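Local structure of aspartokinase (Synechocystis, 3L76) at residues 13-16 with 17-20; 196-199 with 200-203; 265-268 with 269-272; 325-328 with 329-333. The protein probably catalyses the ATP-dependent phosphorylation of the beta-carboxyl group of aspartate, and binds lysine and threonine, the end products of the pathway, at sites between its ACT domains. All coordinates share one frame; numbering follows the deposited sequence.

Contact 1: 13-16 with 17-20; sequences VGTV and ERIQ
Thr-15 and Arg-18 meet in an N-cap, the device by which a helix finds a side-chain acceptor for a backbone N-H of its first turn. Thr-15 OG1 takes the hydrogen of Arg-18 N at 3.1 Å, along a nearly straight path (166°). The torsion behind this bond, chi1 74°, sets OG1 between the backbone N and the carbonyl carbon of Thr-15, facing the opening turn. The same residue also gives its backbone: Thr-15 O accepts from Ile-19 N at 3.0 Å, and Val-16 O follows with Gln-20 N at 3.1 Å, through a more bent bond. Thr-15 is therefore gripped twice, once by its hydroxyl and once by its carbonyl.

Around these bonds the side chains divide. Arg-18 runs extended past the hydroxyl, its CB and CG both 3.5 Å from Thr-15 OG1, and sends NH1 back to a weak hydrogen bond with Thr-11 O. On the apolar side Val-13, just ahead of the cap, slants across Ile-19, and both side chains also touch Met-43. Ile-19 continues onto Leu-80 and Ala-84 of helix 63-87, while Ile-57 of the second subunit packs on it too, which places this first turn of helix 16-31 of the amino acid kinase domain at the dimer contact. The Val-13 and Ile-19 pair closes through their CG1 methyl and methylene carbons, 3.8 Å apart.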
loop_
_atom_site.group_PDB
_atom_site.type_symbol
_atom_site.label_atom_id
_atom_site.label_comp_id
_atom_site.label_asym_id
_atom_site.label_seq_id
_atom_site.Cartn_x
_atom_site.Cartn_y
_atom_site.Cartn_z
ATOM N N VAL A 13 -4.718 -16.887 5.918
ATOM C CA VAL A 13 -4.416 -16.306 4.613
ATOM C C VAL A 13 -2.900 -16.148 4.423
ATOM O O VAL A 13 -2.433 -15.430 3.545
ATOM C CB VAL A 13 -5.177 -14.953 4.454
ATOM C CG1 VAL A 13 -4.473 -13.988 3.514
ATOM C CG2 VAL A 13 -6.603 -15.207 4.003
ATOM N N GLY A 14 -2.131 -16.849 5.247
ATOM C CA GLY A 14 -0.688 -16.688 5.257
ATOM C C GLY A 14 0.017 -17.175 4.007
ATOM O O GLY A 14 1.090 -16.678 3.659
ATOM N N THR A 15 -0.577 -18.156 3.338
ATOM C CA THR A 15 0.032 -18.744 2.150
ATOM C C THR A 15 -0.951 -18.737 0.999
ATOM O O THR A 15 -2.163 -18.692 1.209
ATOM C CB THR A 15 0.472 -20.203 2.377
ATOM O OG1 THR A 15 -0.682 -21.054 2.396
ATOM C CG2 THR A 15 1.244 -20.343 3.681
ATOM N N VAL A 16 -0.419 -18.793 -0.216
ATOM C CA VAL A 16 -1.246 -18.779 -1.410
ATOM C C VAL A 16 -2.188 -19.970 -1.400
ATOM O O VAL A 16 -3.353 -19.857 -1.786
ATOM C CB VAL A 16 -0.387 -18.800 -2.680
ATOM C CG1 VAL A 16 0.834 -19.696 -2.478
ATOM C CG2 VAL A 16 -1.217 -19.244 -3.882
ATOM N N GLU A 17 -1.677 -21.105 -0.937
ATOM C CA GLU A 17 -2.466 -22.324 -0.865
ATOM C C GLU A 17 -3.692 -22.119 0.013
ATOM O O GLU A 17 -4.813 -22.461 -0.373
ATOM C CB GLU A 17 -1.620 -23.468 -0.319
ATOM C CG GLU A 17 -2.333 -24.804 -0.289
ATOM C CD GLU A 17 -1.527 -25.872 0.429
ATOM O OE1 GLU A 17 -1.892 -27.063 0.325
ATOM O OE2 GLU A 17 -0.529 -25.522 1.098
ATOM N N ARG A 18 -3.470 -21.559 1.196
ATOM C CA ARG A 18 -4.559 -21.297 2.132
ATOM C C ARG A 18 -5.565 -20.296 1.560
ATOM O O ARG A 18 -6.770 -20.451 1.737
ATOM C CB ARG A 18 -4.016 -20.829 3.489
ATOM C CG ARG A 18 -3.476 -21.967 4.343
ATOM C CD ARG A 18 -2.808 -21.489 5.617
ATOM N NE ARG A 18 -2.223 -22.621 6.335
ATOM C CZ ARG A 18 -1.504 -22.527 7.449
ATOM N NH1 ARG A 18 -1.268 -21.343 8.000
ATOM N NH2 ARG A 18 -1.021 -23.625 8.015
ATOM N N ILE A 19 -5.066 -19.278 0.868
ATOM C CA ILE A 19 -5.933 -18.317 0.198
ATOM C C ILE A 19 -6.889 -19.018 -0.763
ATOM O O ILE A 19 -8.054 -18.643 -0.876
ATOM C CB ILE A 19 -5.115 -17.248 -0.547
ATOM C CG1 ILE A 19 -4.512 -16.274 0.459
ATOM C CG2 ILE A 19 -5.981 -16.497 -1.549
ATOM C CD1 ILE A 19 -3.711 -15.163 -0.164
ATOM N N GLN A 20 -6.396 -20.050 -1.434
ATOM C CA GLN A 20 -7.211 -20.791 -2.386
ATOM C C GLN A 20 -8.290 -21.604 -1.674
ATOM O O GLN A 20 -9.388 -21.805 -2.201
ATOM C CB GLN A 20 -6.330 -21.707 -3.230
ATOM C CG GLN A 20 -5.261 -20.975 -4.019
ATOM C CD GLN A 20 -4.398 -21.921 -4.825
ATOM O OE1 GLN A 20 -3.796 -22.854 -4.278
ATOM N NE2 GLN A 20 -4.335 -21.693 -6.138
#

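Contact 2: 196-199 with 200-203; sequences EITC and DEML
Thr-198 and Glu-201 each reach for the other's backbone N-H, a reciprocal exchange that defines the capping box. Glu-201 N donates to Thr-198 OG1 at 2.9 Å, and Thr-198 N donates to Glu-201 OE2 at 3.0 Å. Neither side-chain oxygen is placed with full certainty, so the pattern of the box is firmer than its exact lengths. Glu-201 CG lies anti to its own carbonyl carbon (chi1 -68°), and the extended chain beyond it carries the carboxylate back past the cap to the strand end.

Both side chains have further partners. Glu-201 OE2, as modelled, forms a salt bridge with Arg-436 and OE1 accepts from Ser-535 N, while Thr-198 OG1 is hydrogen-bonded to the Ser-535 hydroxyl. The main chain adds Met-202 N to Thr-198 O at 2.7 Å and Leu-203 N to Cys-199 O at 2.8 Å, both donors close to the carbonyl direction.

Beside the box, Ile-197 and Glu-201 run past each other in opposite directions, and Ile-197 CD1 lies 3.9 Å from Met-202 SD. The whole turn joins strand 196-198, parallel to strand 240-243, to helix 199-204, whose Cys-199 and Leu-203 pack on Val-218 and Arg-222 of helix 215-224.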
loop_
_atom_site.group_PDB
_atom_site.type_symbol
_atom_site.label_atom_id
_atom_site.label_comp_id
_atom_site.label_asym_id
_atom_site.label_seq_id
_atom_site.Cartn_x
_atom_site.Cartn_y
_atom_site.Cartn_z
ATOM N N GLU A 196 -21.810 -22.170 22.908
ATOM C CA GLU A 196 -22.390 -20.842 23.021
ATOM C C GLU A 196 -21.725 -20.059 24.127
ATOM O O GLU A 196 -21.329 -20.618 25.141
ATOM C CB GLU A 196 -23.885 -20.929 23.345
ATOM C CG GLU A 196 -24.787 -21.064 22.134
ATOM C CD GLU A 196 -26.237 -20.771 22.461
ATOM O OE1 GLU A 196 -26.518 -20.429 23.630
ATOM O OE2 GLU A 196 -27.089 -20.878 21.549
ATOM N N ILE A 197 -21.616 -18.752 23.930
ATOM C CA ILE A 197 -21.199 -17.853 24.992
ATOM C C ILE A 197 -21.877 -16.511 24.753
ATOM O O ILE A 197 -22.086 -16.124 23.602
ATOM C CB ILE A 197 -19.668 -17.680 25.046
ATOM C CG1 ILE A 197 -19.274 -16.887 26.303
ATOM C CG2 ILE A 197 -19.153 -16.980 23.790
ATOM C CD1 ILE A 197 -17.781 -16.659 26.476
ATOM N N THR A 198 -22.249 -15.808 25.824
ATOM C CA THR A 198 -22.870 -14.496 25.650
ATOM C C THR A 198 -21.820 -13.415 25.411
ATOM O O THR A 198 -20.673 -13.544 25.830
ATOM C CB THR A 198 -23.781 -14.075 26.842
ATOM O OG1 THR A 198 -22.985 -13.695 27.970
ATOM C CG2 THR A 198 -24.735 -15.181 27.233
ATOM N N CYS A 199 -22.215 -12.358 24.712
ATOM C CA CYS A 199 -21.342 -11.218 24.524
ATOM C C CYS A 199 -20.771 -10.800 25.868
ATOM O O CYS A 199 -19.553 -10.665 26.025
ATOM C CB CYS A 199 -22.106 -10.050 23.890
ATOM S SG CYS A 199 -22.602 -10.350 22.165
ATOM N N ASP A 200 -21.652 -10.606 26.842
ATOM C CA ASP A 200 -21.224 -10.117 28.139
ATOM C C ASP A 200 -20.227 -11.073 28.791
ATOM O O ASP A 200 -19.226 -10.635 29.363
ATOM C CB ASP A 200 -22.424 -9.834 29.038
ATOM C CG ASP A 200 -23.102 -8.527 28.694
ATOM O OD1 ASP A 200 -22.408 -7.619 28.203
ATOM O OD2 ASP A 200 -24.317 -8.392 28.920
ATOM N N GLU A 201 -20.491 -12.370 28.668
ATOM C CA GLU A 201 -19.589 -13.380 29.189
ATOM C C GLU A 201 -18.275 -13.293 28.456
ATOM O O GLU A 201 -17.220 -13.380 29.062
ATOM C CB GLU A 201 -20.182 -14.785 29.040
ATOM C CG GLU A 201 -21.397 -15.042 29.910
ATOM C CD GLU A 201 -22.059 -16.367 29.617
ATOM O OE1 GLU A 201 -22.833 -16.838 30.470
ATOM O OE2 GLU A 201 -21.808 -16.933 28.536
ATOM N N MET A 202 -18.349 -13.118 27.140
ATOM C CA MET A 202 -17.159 -13.084 26.305
ATOM C C MET A 202 -16.305 -11.895 26.696
ATOM O O MET A 202 -15.078 -11.969 26.706
ATOM C CB MET A 202 -17.545 -13.006 24.831
ATOM C CG MET A 202 -16.369 -13.116 23.850
ATOM S SD MET A 202 -15.518 -14.697 23.925
ATOM C CE MET A 202 -13.929 -14.216 24.606
ATOM N N LEU A 203 -16.970 -10.795 27.023
ATOM C CA LEU A 203 -16.277 -9.600 27.474
ATOM C C LEU A 203 -15.599 -9.822 28.832
ATOM O O LEU A 203 -14.438 -9.478 29.010
ATOM C CB LEU A 203 -17.237 -8.405 27.526
ATOM C CG LEU A 203 -17.739 -7.886 26.165
ATOM C CD1 LEU A 203 -18.836 -6.844 26.312
ATOM C CD2 LEU A 203 -16.600 -7.303 25.350
#

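Contact 3: 265-268 with 269-272; sequences EYDA and DQAK
Asp-267 bonds with both carboxylate oxygens to the residues that follow it, OD1 to a backbone N-H and OD2 to a side-chain amide. Among the direct hydrogen bonds, Asp-269 N gives its hydrogen to Asp-267 OD1 at 2.9 Å, on the anti side and well out of the carboxylate plane. Gln-270 NE2 donates to Asp-267 OD2 at 3.1 Å. Here the two flat groups stand almost perpendicular, 83° apart, with NE2 above the carboxylate while OD2 stays in the plane of the amide. Asp-267 CG stands anti to its backbone N (chi1 -179°), and the glutamine chain bends at chi2 to bring NE2 over it.

A water adds a bridge. It donates to Asp-267 OD2 at 2.8 Å and to Asp-269 O at 2.6 Å, so OD2 holds two donors at once. The backbone contributes one weak bond, Gln-270 N to Ala-268 O at 2.9 Å, with Asp-269 at the centre of this inverse gamma turn.

Both polar ends have partners outside the turn: Gln-270 NE2 also reaches Asp-300, one of the residues of a lysine pocket, and Gln-270 OE1 takes Thr-317, while Asp-269 OD1 accepts from Lys-320 N. An aspartate that binds the N-H two residues on makes an Asx turn, here overlapping the inverse gamma turn where the chain passes from strand 263-267 to strand 271-279 in the ACT-domain region.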
loop_
_atom_site.group_PDB
_atom_site.type_symbol
_atom_site.label_atom_id
_atom_site.label_comp_id
_atom_site.label_asym_id
_atom_site.label_seq_id
_atom_site.Cartn_x
_atom_site.Cartn_y
_atom_site.Cartn_z
ATOM N N GLU A 265 -23.821 2.960 34.560
ATOM C CA GLU A 265 -24.848 2.174 35.247
ATOM C C GLU A 265 -25.147 2.665 36.658
ATOM O O GLU A 265 -24.260 3.170 37.339
ATOM C CB GLU A 265 -24.453 0.710 35.258
ATOM C CG GLU A 265 -24.440 0.116 33.877
ATOM C CD GLU A 265 -23.772 -1.233 33.812
ATOM O OE1 GLU A 265 -23.307 -1.712 34.852
ATOM O OE2 GLU A 265 -23.699 -1.818 32.713
ATOM N N TYR A 266 -26.404 2.526 37.087
ATOM C CA TYR A 266 -26.834 2.995 38.401
ATOM C C TYR A 266 -27.871 2.057 38.982
ATOM O O TYR A 266 -28.843 1.750 38.318
ATOM C CB TYR A 266 -27.399 4.415 38.321
ATOM C CG TYR A 266 -28.228 4.856 39.523
ATOM C CD1 TYR A 266 -27.712 4.839 40.817
ATOM C CD2 TYR A 266 -29.517 5.316 39.351
ATOM C CE1 TYR A 266 -28.474 5.267 41.907
ATOM C CE2 TYR A 266 -30.275 5.735 40.419
ATOM C CZ TYR A 266 -29.756 5.710 41.688
ATOM O OH TYR A 266 -30.534 6.127 42.741
ATOM N N ASP A 267 -27.658 1.620 40.225
ATOM C CA ASP A 267 -28.564 0.689 40.906
ATOM C C ASP A 267 -28.792 1.122 42.346
ATOM O O ASP A 267 -27.895 1.043 43.194
ATOM C CB ASP A 267 -27.999 -0.731 40.869
ATOM C CG ASP A 267 -28.897 -1.745 41.541
ATOM O OD1 ASP A 267 -29.957 -1.369 42.094
ATOM O OD2 ASP A 267 -28.523 -2.930 41.515
ATOM N N ALA A 268 -30.000 1.575 42.628
ATOM C CA ALA A 268 -30.302 2.109 43.953
ATOM C C ALA A 268 -30.789 1.026 44.927
ATOM O O ALA A 268 -30.820 1.231 46.143
ATOM C CB ALA A 268 -31.316 3.246 43.851
ATOM N N ASP A 269 -31.161 -0.128 44.385
ATOM C CA ASP A 269 -31.674 -1.213 45.198
ATOM C C ASP A 269 -30.497 -2.016 45.748
ATOM O O ASP A 269 -30.219 -3.137 45.311
ATOM C CB ASP A 269 -32.615 -2.084 44.367
ATOM C CG ASP A 269 -33.351 -3.108 45.198
ATOM O OD1 ASP A 269 -33.328 -3.011 46.445
ATOM O OD2 ASP A 269 -33.942 -4.016 44.588
ATOM N N GLN A 270 -29.799 -1.406 46.703
ATOM C CA GLN A 270 -28.563 -1.951 47.259
ATOM C C GLN A 270 -28.505 -1.670 48.759
ATOM O O GLN A 270 -28.953 -0.625 49.218
ATOM C CB GLN A 270 -27.333 -1.322 46.567
ATOM C CG GLN A 270 -27.163 -1.682 45.101
ATOM C CD GLN A 270 -26.276 -2.906 44.872
ATOM O OE1 GLN A 270 -25.331 -3.156 45.624
ATOM N NE2 GLN A 270 -26.568 -3.662 43.814
ATOM N N ALA A 271 -27.953 -2.614 49.507
ATOM C CA ALA A 271 -27.697 -2.444 50.940
ATOM C C ALA A 271 -26.490 -3.294 51.337
ATOM O O ALA A 271 -26.336 -4.433 50.885
ATOM C CB ALA A 271 -28.923 -2.824 51.771
ATOM N N LYS A 272 -25.634 -2.733 52.179
ATOM C CA LYS A 272 -24.392 -3.395 52.557
ATOM C C LYS A 272 -24.488 -4.168 53.884
ATOM O O LYS A 272 -24.999 -3.667 54.901
ATOM C CB LYS A 272 -23.241 -2.377 52.624
ATOM C CG LYS A 272 -21.881 -2.988 52.961
ATOM C CD LYS A 272 -20.882 -1.940 53.408
ATOM C CE LYS A 272 -21.223 -1.394 54.779
ATOM N NZ LYS A 272 -20.187 -0.450 55.312
HETATM O O HOH W 1 -30.126 -4.522 43.107
#

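Contact 4: 325-328 with 329-333; sequences TAEA and VTSAI
The backbone of residues 325-331 follows a regular alpha-helical course, Val-329 N donating to Thr-325 O at 3.1 Å and Ser-331 N to Glu-327 O at 2.7 Å. This is helix 323-333 of the first ACT domain, a fold in which helices pack on an antiparallel sheet. Near its end the regularity fades: Ala-332 N makes only a weak bond to Ala-328 O and also donates to Val-329 O, which accepts Ile-333 N as well.

Two hydroxyls turn back onto the helix itself. Thr-330 OG1 lies anti to its carbonyl carbon (chi1 -57°), and this points it at the preceding turn, where it donates to Ala-326 O at 2.8 Å. The same carbonyl receives Thr-330 N at 3.1 Å, and the two donors come from opposite faces of its plane, so one carbonyl oxygen takes both donors, N-H and hydroxyl, of Thr-330. Ser-331 also sends both N and OG to one carbonyl, Glu-327 O, but the hydroxyl bond, at 3.2 Å from OG, is weak.

The apolar surfaces face elsewhere. Ala-326 and Thr-330 turn to the sheet, on Val-273 of strand 271-279 and on Val-318 and Phe-316 of strand 311-318, and Thr-330 also reaches Ile-292 of helix 284-294; Ile-333 packs on Lys-287, Leu-288 and Asp-291 of the same helix. Thr-325 and Val-329, one turn apart, lie side by side and point the same way, with Thr-325 touching Val-297 and Val-329 touching Gln-295. Their methyls, Thr-325 CG2 and Val-329 CG2, are 4.2 Å apart.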
loop_
_atom_site.group_PDB
_atom_site.type_symbol
_atom_site.label_atom_id
_atom_site.label_comp_id
_atom_site.label_asym_id
_atom_site.label_seq_id
_atom_site.Cartn_x
_atom_site.Cartn_y
_atom_site.Cartn_z
ATOM N N THR A 325 -32.984 -9.772 56.484
ATOM C CA THR A 325 -32.704 -11.199 56.448
ATOM C C THR A 325 -31.206 -11.419 56.450
ATOM O O THR A 325 -30.683 -12.194 57.241
ATOM C CB THR A 325 -33.237 -11.850 55.187
ATOM O OG1 THR A 325 -34.662 -11.706 55.133
ATOM C CG2 THR A 325 -32.869 -13.320 55.176
ATOM N N ALA A 326 -30.521 -10.721 55.548
ATOM C CA ALA A 326 -29.095 -10.920 55.344
ATOM C C ALA A 326 -28.265 -10.611 56.601
ATOM O O ALA A 326 -27.295 -11.311 56.898
ATOM C CB ALA A 326 -28.619 -10.093 54.149
ATOM N N GLU A 327 -28.655 -9.566 57.326
ATOM C CA GLU A 327 -27.974 -9.181 58.553
ATOM C C GLU A 327 -28.139 -10.247 59.635
ATOM O O GLU A 327 -27.172 -10.641 60.297
ATOM C CB GLU A 327 -28.507 -7.836 59.056
ATOM C CG GLU A 327 -27.952 -7.418 60.427
ATOM C CD GLU A 327 -28.564 -6.122 60.953
ATOM O OE1 GLU A 327 -27.978 -5.526 61.889
ATOM O OE2 GLU A 327 -29.627 -5.696 60.433
ATOM N N ALA A 328 -29.372 -10.714 59.805
ATOM C CA ALA A 328 -29.664 -11.703 60.828
ATOM C C ALA A 328 -28.849 -12.980 60.621
ATOM O O ALA A 328 -28.216 -13.471 61.552
ATOM C CB ALA A 328 -31.161 -12.005 60.866
ATOM N N VAL A 329 -28.859 -13.505 59.400
ATOM C CA VAL A 329 -28.120 -14.724 59.078
ATOM C C VAL A 329 -26.631 -14.543 59.317
ATOM O O VAL A 329 -25.971 -15.411 59.892
ATOM C CB VAL A 329 -28.300 -15.132 57.610
ATOM C CG1 VAL A 329 -27.594 -16.455 57.363
ATOM C CG2 VAL A 329 -29.778 -15.227 57.264
ATOM N N THR A 330 -26.102 -13.415 58.854
ATOM C CA THR A 330 -24.702 -13.085 59.067
ATOM C C THR A 330 -24.396 -12.990 60.564
ATOM O O THR A 330 -23.400 -13.542 61.033
ATOM C CB THR A 330 -24.302 -11.778 58.324
ATOM O OG1 THR A 330 -24.575 -11.915 56.915
ATOM C CG2 THR A 330 -22.816 -11.469 58.519
ATOM N N SER A 331 -25.266 -12.315 61.314
ATOM C CA SER A 331 -25.092 -12.193 62.760
ATOM C C SER A 331 -25.016 -13.544 63.455
ATOM O O SER A 331 -24.433 -13.655 64.540
ATOM C CB SER A 331 -26.199 -11.345 63.393
ATOM O OG SER A 331 -25.976 -9.960 63.168
ATOM N N ALA A 332 -25.580 -14.568 62.822
ATOM C CA ALA A 332 -25.644 -15.886 63.443
ATOM C C ALA A 332 -24.449 -16.784 63.101
ATOM O O ALA A 332 -24.022 -17.600 63.912
ATOM C CB ALA A 332 -26.957 -16.569 63.093
ATOM N N ILE A 333 -23.918 -16.638 61.897
ATOM C CA ILE A 333 -22.714 -17.363 61.512
ATOM C C ILE A 333 -21.484 -16.819 62.247
ATOM O O ILE A 333 -20.602 -17.575 62.657
ATOM C CB ILE A 333 -22.444 -17.233 60.012
ATOM C CG1 ILE A 333 -23.723 -17.487 59.214
ATOM C CG2 ILE A 333 -21.336 -18.181 59.597
ATOM C CD1 ILE A 333 -23.606 -17.086 57.767
#

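Overall arrangement
Followed from the N terminus, the four contacts come in series, and none encloses or crosses another. Contacts 1 and 2 both lie in the amino acid kinase domain, their centres about 31 Å apart: the first starts helix 16-31 after strand 3-8, the second turns strand 196-198 into helix 199-204 beside segments of the regulatory half. Contact 3 closes the turn into strand 271-279, and contact 4 lies on helix 323-333, after strand 311-318, the antiparallel partner of strand 271-279. Contacts 2 and 3 approach to about 7 Å between nearest atoms, as do contacts 3 and 4, whereas contacts 1 and 4 are about 63 Å apart between centres, on opposite sides of the chain's centre.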